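Long-range contacts in aldo-keto reductase 1 (PDB 5KET), which binds NADP(H) and probably works as an oxidoreductase on carbonyl compounds, as members of the aldo/keto reductase family do: residues Pro190-Val195 and Asp214-Ala219; Leu197-Gln202 and Leu269-Gln274; Asp250-Lys255 and Asp306-Leu311. All coordinates share one frame; numbering follows the deposited sequence.

Contact 1 (Pro190-Val195 and Asp214-Ala219); sequences PANLQV and DITVCA. With NAP (NADP nicotinamide-adenine-dinucleotide phosphate), chain C.
Leu193 holds the middle of this strand pair with both of its backbone groups. Its N donates to Thr216 O at 2.7 Å, with an N-H...O angle of 163°, and its O accepts from Cys218 N at 2.8 Å. Toward the ends the pairing slackens. Val195 N reaches Cys218 O in a weak bond of 3.3 Å, and the CA atoms of Val195 and Ala219 stand 5.8 Å apart. Just before the first strand, Ala191 O takes only a weak bond from Thr216 N, but it has a second donor: Thr216 OG1, 3.0 Å away, in the carbonyl plane and on a lone pair. Thr216 can do this because its chi1 of 67° sets OG1 between backbone N and carbonyl carbon. This is the partly exposed end, where Thr216 also touches Phe16. The strands are parallel neighbours in the TIM barrel, joined by helix 204-212 as a beta-alpha-beta unit. On the outward face, which holds Leu193, Val195 and Val217, Leu193 CB lies 4.1 Å from CG2 of Ile215, just ahead of the strand, and Val195 CG2 is at the same separation from Val217 CG1. Helices 176-185 and 204-212 cover this apolar face, Leu193 touching both. The inward face carries Asn192, Gln194, Thr216 and Cys218. Here the side chains of Asn192 and Thr216 lie at about a right angle to each other, and Asn192 reaches Leu116 and Leu118 of strand 114-119. Two residues further along, on the same face, the extended side chain of Gln194, an NADP-binding residue, ends beside the nicotinamide ring.

Contact 2 (Leu197-Gln202 and Leu269-Gln274); sequences LNVYFQ and LRHCMQ
A chi1 of -173° sets CG of His271 anti to its backbone N, and the imidazole beyond it meets Val199, whose CG1 is anti to its own carbonyl carbon (chi1 -58°). The two segments are a loop and a helix of the TIM barrel: 197-202 is the connection that leaves strand 192-196 for helix 204-212, and 269-274 takes in the last turn of helix 264-273 and the residue after it. Val199 CG1 meets the ring at its edge, in plane, 3.4 Å from ND1, so this one methyl branch abuts the rim of the imidazole. Gln202 comes to another atom of the same rim: its CD is 3.9 Å from His271 CE1, with the amide plane turned 77° from the ring plane. Two loop residues thus share the edge of one histidine, while Val305 and Leu308 of helix 302-310 also touch that side chain and tie it to a third element. No hydrogen bond joins the segments; the loop's own bonds are local. It forms a type I beta turn from Asn198 to Phe201, in which Phe201 N bonds to Asn198 O at 3.1 Å, and Asn198 N returns a bond of equal length to Phe201 O. The CB of Asn198 points away from the helix; OD1 accepts weakly from Tyr200 N, and ND2 bonds to the carbonyl oxygen of Ala221, an NADP-binding residue. The turn is thereby linked to the chain beside the cofactor. On the helix, Cys272 sits next to His271 and extends its sulphur toward the start of the loop, where Leu197 CD2 packs 3.8 Å from Cys272 SG.

Contact 3 (Asp250-Lys255 and Asp306-Leu311); sequences DPVVLK and DELDSL
Leu311 fits its two methyl branches against different parts of the 250-255 segment. CD1 packs 3.5 Å from Val253 CG2 and 3.6 Å from Val252 CG1, while CD2 faces the carboxylate of Asp250, the two side chains meeting tip to tip. Beside it, Leu308 CD2 reaches the same valine methyl, 3.7 Å from Val252 CG1, and lies 4.1 Å from Val253 CG2. Val252 CG1, anti to its backbone N at chi1 160°, is therefore flanked by both leucines, and Glu307 adds its CB at the margin. Behind this first shell, the axes of helix 251-255 and helix 306-310 run nearly antiparallel, at 162°, and approach to 9.9 Å. They belong to the outer helical layer of the aldo/keto reductase barrel. Asp250 is the N-cap of the first helix: its OD1 accepts from Val252 N at 2.7 Å, nearly along the C-O axis, and its OD2 bonds to the hydroxyl of Tyr200 in the loop 197-202. An alanine here would probably leave Val252 N without its cap and the Tyr200 hydroxyl without this partner, and would open a gap beside Leu311 CD2. Further out, Val253 rests on Val267 and Leu268 of helix 264-273, and Asp309, on another side of its helix, pairs in a salt bridge with Arg204. With no hydrogen bond between them, the two segments meet mainly through apolar packing, the Asp250 carboxylate against a leucine methyl being the exception, and the polar bonds of Asp250 go to its own helix end and the neighbouring loop.

Contact 1 lies deep in the barrel and contact 3 in the partly buried helical shell, their centres about 25 Å apart and not touching; contact 2 is buried and sits between them. It meets contact 1 through Leu197, whose CD1 and CB pack on Val217 and Ala219; the loop 197-202 also continues the chain from strand 192-196. Contacts 2 and 3 touch, Tyr200 of the loop meeting Asp250 through its hydroxyl, and helix 264-273 follows directly on helix 251-260. The chemistry changes along this path. Backbone hydrogen bonds dominate between the strands of contact 1, whereas contacts 2 and 3 have none across their segments and depend on side-chain packing, around an imidazole edge and among aliphatic methyls beside one carboxylate respectively.

Contact 1 (Pro190-Val195 and Asp214-Ala219)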
loop_
_atom_site.group_PDB
_atom_site.type_symbol
_atom_site.label_atom_id
_atom_site.label_comp_id
_atom_site.label_asym_id
_atom_site.label_seq_id
_atom_site.Cartn_x
_atom_site.Cartn_y
_atom_site.Cartn_z
ATOM N N PRO A 190 -10.340 -11.755 -1.249
ATOM C CA PRO A 190 -9.567 -10.540 -0.982
ATOM C C PRO A 190 -10.462 -9.312 -0.885
ATOM O O PRO A 190 -11.315 -9.076 -1.745
ATOM C CB PRO A 190 -8.629 -10.452 -2.201
ATOM C CG PRO A 190 -8.604 -11.829 -2.788
ATOM C CD PRO A 190 -9.604 -12.688 -2.120
ATOM N N ALA A 191 -10.270 -8.538 0.169
ATOM C CA ALA A 191 -11.029 -7.307 0.337
ATOM C C ALA A 191 -10.415 -6.137 -0.409
ATOM O O ALA A 191 -11.142 -5.231 -0.840
ATOM C CB ALA A 191 -11.146 -6.956 1.818
ATOM N N ASN A 192 -9.098 -6.137 -0.581
ATOM C CA ASN A 192 -8.407 -4.969 -1.108
ATOM C C ASN A 192 -7.116 -5.415 -1.777
ATOM O O ASN A 192 -6.444 -6.330 -1.296
ATOM C CB ASN A 192 -8.119 -3.953 0.011
ATOM C CG ASN A 192 -7.220 -2.818 -0.442
ATOM O OD1 ASN A 192 -7.667 -1.893 -1.119
ATOM N ND2 ASN A 192 -5.951 -2.867 -0.044
ATOM N N LEU A 193 -6.800 -4.783 -2.903
ATOM C CA LEU A 193 -5.526 -4.943 -3.587
ATOM C C LEU A 193 -4.780 -3.625 -3.509
ATOM O O LEU A 193 -5.343 -2.576 -3.834
ATOM C CB LEU A 193 -5.730 -5.323 -5.051
ATOM C CG LEU A 193 -4.424 -5.297 -5.865
ATOM C CD1 LEU A 193 -3.458 -6.336 -5.334
ATOM C CD2 LEU A 193 -4.688 -5.461 -7.342
ATOM N N GLN A 194 -3.523 -3.671 -3.082
ATOM C CA GLN A 194 -2.726 -2.457 -2.974
ATOM C C GLN A 194 -1.545 -2.578 -3.931
ATOM O O GLN A 194 -0.622 -3.368 -3.704
ATOM C CB GLN A 194 -2.271 -2.210 -1.537
ATOM C CG GLN A 194 -0.979 -1.433 -1.448
ATOM C CD GLN A 194 -0.721 -0.884 -0.059
ATOM O OE1 GLN A 194 -1.578 -0.934 0.801
ATOM N NE2 GLN A 194 0.483 -0.415 0.182
ATOM N N VAL A 195 -1.591 -1.800 -5.007
ATOM C CA VAL A 195 -0.562 -1.802 -6.033
ATOM C C VAL A 195 -0.141 -0.368 -6.292
ATOM O O VAL A 195 -0.799 0.588 -5.879
ATOM C CB VAL A 195 -1.043 -2.454 -7.345
ATOM C CG1 VAL A 195 -1.196 -3.960 -7.170
ATOM C CG2 VAL A 195 -2.345 -1.825 -7.777
ATOM N N ASP A 214 -15.269 -7.400 -7.254
ATOM C CA ASP A 214 -15.619 -6.620 -6.054
ATOM C C ASP A 214 -14.417 -6.499 -5.113
ATOM O O ASP A 214 -14.535 -6.580 -3.885
ATOM C CB ASP A 214 -16.835 -7.211 -5.338
ATOM N N ILE A 215 -13.245 -6.308 -5.710
ATOM C CA ILE A 215 -11.994 -6.124 -4.993
ATOM C C ILE A 215 -11.578 -4.679 -5.157
ATOM O O ILE A 215 -11.435 -4.193 -6.292
ATOM C CB ILE A 215 -10.904 -7.070 -5.512
ATOM C CG1 ILE A 215 -11.350 -8.536 -5.384
ATOM C CG2 ILE A 215 -9.560 -6.797 -4.813
ATOM C CD1 ILE A 215 -10.453 -9.525 -6.152
ATOM N N THR A 216 -11.382 -3.988 -4.043
ATOM C CA THR A 216 -11.098 -2.563 -4.072
ATOM C C THR A 216 -9.598 -2.317 -4.158
ATOM O O THR A 216 -8.801 -3.011 -3.515
ATOM C CB THR A 216 -11.685 -1.893 -2.837
ATOM O OG1 THR A 216 -10.988 -2.354 -1.677
ATOM C CG2 THR A 216 -13.148 -2.266 -2.712
ATOM N N VAL A 217 -9.216 -1.328 -4.959
ATOM C CA VAL A 217 -7.820 -1.050 -5.270
ATOM C C VAL A 217 -7.375 0.154 -4.453
ATOM O O VAL A 217 -7.869 1.269 -4.653
ATOM C CB VAL A 217 -7.614 -0.799 -6.768
ATOM C CG1 VAL A 217 -6.167 -0.423 -7.039
ATOM C CG2 VAL A 217 -8.013 -2.019 -7.583
ATOM N N CYS A 218 -6.435 -0.050 -3.539
ATOM C CA CYS A 218 -5.785 1.063 -2.870
ATOM C C CYS A 218 -4.502 1.396 -3.615
ATOM O O CYS A 218 -3.703 0.504 -3.919
ATOM C CB CYS A 218 -5.472 0.745 -1.412
ATOM S SG CYS A 218 -4.443 2.017 -0.656
ATOM N N ALA A 219 -4.313 2.679 -3.908
ATOM C CA ALA A 219 -3.199 3.144 -4.722
ATOM C C ALA A 219 -2.096 3.669 -3.818
ATOM O O ALA A 219 -2.301 4.648 -3.090
ATOM C CB ALA A 219 -3.653 4.232 -5.694
HETATM P PA NAP C . 3.846 9.178 -2.514
HETATM O O1A NAP C . 3.232 9.252 -1.124
HETATM O O2A NAP C . 3.156 9.413 -3.651
HETATM O O5B NAP C . 5.290 10.033 -2.436
HETATM C C5B NAP C . 5.369 10.611 -1.156
HETATM C C4B NAP C . 6.590 11.521 -1.206
HETATM O O4B NAP C . 6.188 12.769 -1.723
HETATM C C3B NAP C . 7.252 11.707 0.186
HETATM O O3B NAP C . 8.637 11.793 0.027
HETATM C C2B NAP C . 6.721 13.083 0.657
HETATM O O2B NAP C . 7.673 13.874 1.215
HETATM C C1B NAP C . 6.213 13.745 -0.685
HETATM N N9A NAP C . 4.866 14.281 -0.534
HETATM C C8A NAP C . 3.805 13.744 0.218
HETATM N N7A NAP C . 2.686 14.504 0.148
HETATM C C5A NAP C . 3.046 15.579 -0.685
HETATM C C6A NAP C . 2.330 16.692 -1.146
HETATM N N6A NAP C . 1.023 16.890 -0.779
HETATM N N1A NAP C . 2.908 17.620 -1.970
HETATM C C2A NAP C . 4.227 17.367 -2.303
HETATM N N3A NAP C . 5.040 16.352 -1.945
HETATM C C4A NAP C . 4.401 15.452 -1.116
HETATM O O3 NAP C . 4.217 7.614 -2.656
HETATM P PN NAP C . 4.880 6.866 -1.438
HETATM O O1N NAP C . 5.325 7.685 -0.304
HETATM O O2N NAP C . 5.696 5.722 -1.985
HETATM O O5D NAP C . 3.513 5.945 -0.783
HETATM C C5D NAP C . 3.868 5.644 0.485
HETATM C C4D NAP C . 2.841 4.722 1.040
HETATM O O4D NAP C . 2.561 3.767 0.015
HETATM C C3D NAP C . 3.566 3.955 2.158
HETATM O O3D NAP C . 3.214 4.454 3.376
HETATM C C2D NAP C . 2.992 2.578 2.051
HETATM O O2D NAP C . 1.844 2.485 2.784
HETATM C C1D NAP C . 2.585 2.466 0.569
HETATM N N1N NAP C . 3.644 1.615 -0.033
HETATM C C2N NAP C . 3.348 0.318 -0.320
HETATM C C3N NAP C . 4.313 -0.507 -0.848
HETATM C C7N NAP C . 3.951 -1.877 -1.157
HETATM O O7N NAP C . 2.870 -2.389 -0.811
HETATM N N7N NAP C . 4.870 -2.620 -1.861
HETATM C C4N NAP C . 5.617 -0.036 -1.079
HETATM C C5N NAP C . 5.903 1.277 -0.766
HETATM C C6N NAP C . 4.930 2.104 -0.240
HETATM P P2B NAP C . 7.578 14.290 2.951
HETATM O O1X NAP C . 7.629 12.878 3.516
HETATM O O2X NAP C . 8.725 15.219 3.239
HETATM O O3X NAP C . 6.137 14.795 3.003
#

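Contact 2 (Leu197-Gln202 and Leu269-Gln274)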
loop_
_atom_site.group_PDB
_atom_site.type_symbol
_atom_site.label_atom_id
_atom_site.label_comp_id
_atom_site.label_asym_id
_atom_site.label_seq_id
_atom_site.Cartn_x
_atom_site.Cartn_y
_atom_site.Cartn_z
ATOM N N LEU A 197 0.106 2.918 -8.345
ATOM C CA LEU A 197 -0.937 3.525 -9.164
ATOM C C LEU A 197 -0.906 5.039 -9.009
ATOM O O LEU A 197 -0.949 5.551 -7.884
ATOM C CB LEU A 197 -2.316 2.961 -8.781
ATOM C CG LEU A 197 -3.542 3.140 -9.683
ATOM C CD1 LEU A 197 -4.632 2.142 -9.296
ATOM C CD2 LEU A 197 -4.102 4.553 -9.629
ATOM N N ASN A 198 -0.865 5.735 -10.139
ATOM C CA ASN A 198 -0.966 7.189 -10.229
ATOM C C ASN A 198 -1.275 7.530 -11.686
ATOM O O ASN A 198 -1.582 6.644 -12.487
ATOM C CB ASN A 198 0.311 7.862 -9.717
ATOM C CG ASN A 198 1.553 7.344 -10.400
ATOM O OD1 ASN A 198 1.552 7.076 -11.607
ATOM N ND2 ASN A 198 2.630 7.207 -9.634
ATOM N N VAL A 199 -1.190 8.814 -12.043
ATOM C CA VAL A 199 -1.563 9.170 -13.408
ATOM C C VAL A 199 -0.526 8.704 -14.422
ATOM O O VAL A 199 -0.839 8.612 -15.612
ATOM C CB VAL A 199 -1.804 10.685 -13.567
ATOM C CG1 VAL A 199 -2.890 11.158 -12.612
ATOM C CG2 VAL A 199 -0.506 11.453 -13.394
ATOM N N TYR A 200 0.700 8.410 -13.991
ATOM C CA TYR A 200 1.692 7.838 -14.895
ATOM C C TYR A 200 1.600 6.319 -14.997
ATOM O O TYR A 200 2.211 5.739 -15.899
ATOM C CB TYR A 200 3.107 8.236 -14.458
ATOM C CG TYR A 200 3.455 9.677 -14.761
ATOM C CD1 TYR A 200 2.644 10.443 -15.594
ATOM C CD2 TYR A 200 4.597 10.268 -14.224
ATOM C CE1 TYR A 200 2.958 11.765 -15.881
ATOM C CE2 TYR A 200 4.920 11.580 -14.508
ATOM C CZ TYR A 200 4.095 12.325 -15.333
ATOM O OH TYR A 200 4.410 13.630 -15.611
ATOM N N PHE A 201 0.834 5.676 -14.104
ATOM C CA PHE A 201 0.708 4.234 -13.953
ATOM C C PHE A 201 -0.702 3.957 -13.420
ATOM O O PHE A 201 -0.918 3.539 -12.281
ATOM C CB PHE A 201 1.793 3.694 -13.019
ATOM C CG PHE A 201 2.001 2.211 -13.107
ATOM C CD1 PHE A 201 2.304 1.606 -14.316
ATOM C CD2 PHE A 201 1.914 1.424 -11.973
ATOM C CE1 PHE A 201 2.498 0.246 -14.389
ATOM C CE2 PHE A 201 2.108 0.067 -12.041
ATOM C CZ PHE A 201 2.396 -0.522 -13.252
ATOM N N GLN A 202 -1.709 4.201 -14.262
ATOM C CA GLN A 202 -3.094 4.197 -13.798
ATOM C C GLN A 202 -3.663 2.797 -13.572
ATOM O O GLN A 202 -4.699 2.672 -12.904
ATOM C CB GLN A 202 -3.977 4.955 -14.790
ATOM C CG GLN A 202 -3.687 6.434 -14.834
ATOM C CD GLN A 202 -4.343 7.136 -15.998
ATOM O OE1 GLN A 202 -3.848 8.158 -16.475
ATOM N NE2 GLN A 202 -5.453 6.596 -16.469
ATOM N N LEU A 269 -4.166 13.030 -6.654
ATOM C CA LEU A 269 -4.927 12.153 -5.774
ATOM C C LEU A 269 -6.377 12.078 -6.208
ATOM O O LEU A 269 -6.962 10.991 -6.275
ATOM C CB LEU A 269 -4.826 12.657 -4.338
ATOM C CG LEU A 269 -3.404 12.691 -3.770
ATOM C CD1 LEU A 269 -3.318 13.613 -2.568
ATOM C CD2 LEU A 269 -2.942 11.272 -3.453
ATOM N N ARG A 270 -6.953 13.224 -6.551
ATOM C CA ARG A 270 -8.345 13.268 -6.966
ATOM C C ARG A 270 -8.617 12.332 -8.134
ATOM O O ARG A 270 -9.616 11.596 -8.128
ATOM C CB ARG A 270 -8.704 14.698 -7.340
ATOM C CG ARG A 270 -10.125 14.792 -7.742
ATOM C CD ARG A 270 -10.989 14.997 -6.444
ATOM N NE ARG A 270 -12.189 14.134 -6.455
ATOM C CZ ARG A 270 -13.290 14.323 -5.742
ATOM N NH1 ARG A 270 -13.460 15.402 -4.985
ATOM N NH2 ARG A 270 -14.279 13.487 -5.832
ATOM N N HIS A 271 -7.740 12.350 -9.149
ATOM C CA HIS A 271 -7.947 11.508 -10.319
ATOM C C HIS A 271 -8.075 10.045 -9.932
ATOM O O HIS A 271 -8.903 9.316 -10.491
ATOM C CB HIS A 271 -6.813 11.659 -11.326
ATOM C CG HIS A 271 -7.085 10.935 -12.609
ATOM N ND1 HIS A 271 -6.096 10.551 -13.486
ATOM C CD2 HIS A 271 -8.253 10.520 -13.159
ATOM C CE1 HIS A 271 -6.640 9.932 -14.520
ATOM N NE2 HIS A 271 -7.949 9.903 -14.346
ATOM N N CYS A 272 -7.252 9.591 -8.990
ATOM C CA CYS A 272 -7.406 8.233 -8.492
ATOM C C CYS A 272 -8.732 8.067 -7.764
ATOM O O CYS A 272 -9.480 7.116 -8.024
ATOM C CB CYS A 272 -6.243 7.883 -7.573
ATOM S SG CYS A 272 -4.640 8.064 -8.335
ATOM N N MET A 273 -9.050 8.994 -6.856
ATOM C CA MET A 273 -10.194 8.796 -5.974
ATOM C C MET A 273 -11.499 8.717 -6.753
ATOM O O MET A 273 -12.385 7.926 -6.417
ATOM C CB MET A 273 -10.270 9.918 -4.946
ATOM C CG MET A 273 -8.997 10.136 -4.177
ATOM S SD MET A 273 -8.894 11.853 -3.664
ATOM C CE MET A 273 -9.856 11.799 -2.183
ATOM N N GLN A 274 -11.639 9.523 -7.798
ATOM C CA GLN A 274 -12.897 9.468 -8.521
ATOM C C GLN A 274 -13.052 8.205 -9.346
ATOM O O GLN A 274 -14.100 8.034 -9.980
ATOM C CB GLN A 274 -13.053 10.692 -9.415
ATOM C CG GLN A 274 -13.324 11.992 -8.667
ATOM C CD GLN A 274 -13.225 13.188 -9.589
ATOM O OE1 GLN A 274 -13.187 13.014 -10.811
ATOM N NE2 GLN A 274 -13.221 14.413 -9.022
#

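Contact 3 (Asp250-Lys255 and Asp306-Leu311)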
loop_
_atom_site.group_PDB
_atom_site.type_symbol
_atom_site.label_atom_id
_atom_site.label_comp_id
_atom_site.label_asym_id
_atom_site.label_seq_id
_atom_site.Cartn_x
_atom_site.Cartn_y
_atom_site.Cartn_z
ATOM N N ASP A 250 4.326 17.745 -14.235
ATOM C CA ASP A 250 3.748 17.632 -15.569
ATOM C C ASP A 250 2.877 18.856 -15.863
ATOM O O ASP A 250 2.060 19.251 -15.023
ATOM C CB ASP A 250 2.926 16.354 -15.705
ATOM C CG ASP A 250 2.445 16.109 -17.124
ATOM O OD1 ASP A 250 1.834 17.017 -17.726
ATOM O OD2 ASP A 250 2.699 15.005 -17.647
ATOM N N PRO A 251 3.037 19.476 -17.031
ATOM C CA PRO A 251 2.248 20.683 -17.333
ATOM C C PRO A 251 0.757 20.422 -17.385
ATOM O O PRO A 251 -0.036 21.304 -17.012
ATOM C CB PRO A 251 2.778 21.134 -18.704
ATOM C CG PRO A 251 3.982 20.330 -18.977
ATOM C CD PRO A 251 4.149 19.267 -17.962
ATOM N N VAL A 252 0.349 19.239 -17.845
ATOM C CA VAL A 252 -1.068 18.892 -17.846
ATOM C C VAL A 252 -1.643 19.028 -16.444
ATOM O O VAL A 252 -2.649 19.716 -16.238
ATOM C CB VAL A 252 -1.279 17.475 -18.410
ATOM C CG1 VAL A 252 -2.625 16.923 -17.962
ATOM C CG2 VAL A 252 -1.172 17.495 -19.939
ATOM N N VAL A 253 -0.985 18.423 -15.453
ATOM C CA VAL A 253 -1.565 18.457 -14.116
ATOM C C VAL A 253 -1.501 19.862 -13.526
ATOM O O VAL A 253 -2.397 20.270 -12.773
ATOM C CB VAL A 253 -0.886 17.431 -13.191
ATOM C CG1 VAL A 253 -1.728 17.232 -11.937
ATOM C CG2 VAL A 253 -0.672 16.096 -13.910
ATOM N N LEU A 254 -0.471 20.639 -13.861
ATOM C CA LEU A 254 -0.418 22.014 -13.368
ATOM C C LEU A 254 -1.491 22.875 -14.010
ATOM O O LEU A 254 -2.116 23.705 -13.332
ATOM C CB LEU A 254 0.963 22.613 -13.617
ATOM C CG LEU A 254 2.069 22.018 -12.743
ATOM C CD1 LEU A 254 3.436 22.502 -13.177
ATOM C CD2 LEU A 254 1.794 22.364 -11.299
ATOM N N LYS A 255 -1.726 22.684 -15.311
ATOM C CA LYS A 255 -2.814 23.389 -15.974
ATOM C C LYS A 255 -4.147 23.095 -15.297
ATOM O O LYS A 255 -4.920 24.016 -15.002
ATOM C CB LYS A 255 -2.863 23.017 -17.457
ATOM N N ASP A 306 -9.782 13.113 -18.950
ATOM C CA ASP A 306 -9.198 12.471 -20.119
ATOM C C ASP A 306 -7.850 13.047 -20.500
ATOM O O ASP A 306 -7.065 12.355 -21.155
ATOM C CB ASP A 306 -10.112 12.555 -21.334
ATOM C CG ASP A 306 -11.491 12.027 -21.069
ATOM O OD1 ASP A 306 -12.395 12.857 -20.916
ATOM O OD2 ASP A 306 -11.672 10.793 -21.014
ATOM N N GLU A 307 -7.569 14.303 -20.150
ATOM C CA GLU A 307 -6.190 14.762 -20.230
ATOM C C GLU A 307 -5.323 14.014 -19.226
ATOM O O GLU A 307 -4.199 13.610 -19.545
ATOM C CB GLU A 307 -6.106 16.267 -19.990
ATOM C CG GLU A 307 -7.110 17.094 -20.769
ATOM C CD GLU A 307 -7.298 18.475 -20.160
ATOM O OE1 GLU A 307 -8.453 18.937 -20.028
ATOM O OE2 GLU A 307 -6.278 19.097 -19.795
ATOM N N LEU A 308 -5.837 13.798 -18.012
ATOM C CA LEU A 308 -5.094 12.999 -17.040
ATOM C C LEU A 308 -4.992 11.546 -17.481
ATOM O O LEU A 308 -3.984 10.881 -17.201
ATOM C CB LEU A 308 -5.746 13.105 -15.657
ATOM C CG LEU A 308 -5.828 14.521 -15.074
ATOM C CD1 LEU A 308 -6.324 14.501 -13.639
ATOM C CD2 LEU A 308 -4.496 15.265 -15.179
ATOM N N ASP A 309 -6.015 11.034 -18.168
ATOM C CA ASP A 309 -5.919 9.688 -18.713
ATOM C C ASP A 309 -4.834 9.601 -19.782
ATOM O O ASP A 309 -4.166 8.567 -19.903
ATOM C CB ASP A 309 -7.275 9.245 -19.273
ATOM C CG ASP A 309 -8.274 8.865 -18.183
ATOM O OD1 ASP A 309 -7.860 8.667 -17.017
ATOM O OD2 ASP A 309 -9.479 8.753 -18.498
ATOM N N SER A 310 -4.633 10.673 -20.557
ATOM C CA SER A 310 -3.596 10.645 -21.583
ATOM C C SER A 310 -2.206 10.533 -20.977
ATOM O O SER A 310 -1.283 10.027 -21.628
ATOM C CB SER A 310 -3.686 11.888 -22.468
ATOM O OG SER A 310 -4.762 11.787 -23.385
ATOM N N LEU A 311 -2.037 10.984 -19.738
ATOM C CA LEU A 311 -0.718 10.989 -19.128
ATOM C C LEU A 311 -0.214 9.591 -18.820
ATOM O O LEU A 311 0.993 9.416 -18.617
ATOM C CB LEU A 311 -0.753 11.816 -17.848
ATOM C CG LEU A 311 -0.959 13.313 -18.061
ATOM C CD1 LEU A 311 -0.994 13.988 -16.705
ATOM C CD2 LEU A 311 0.110 13.865 -18.992
#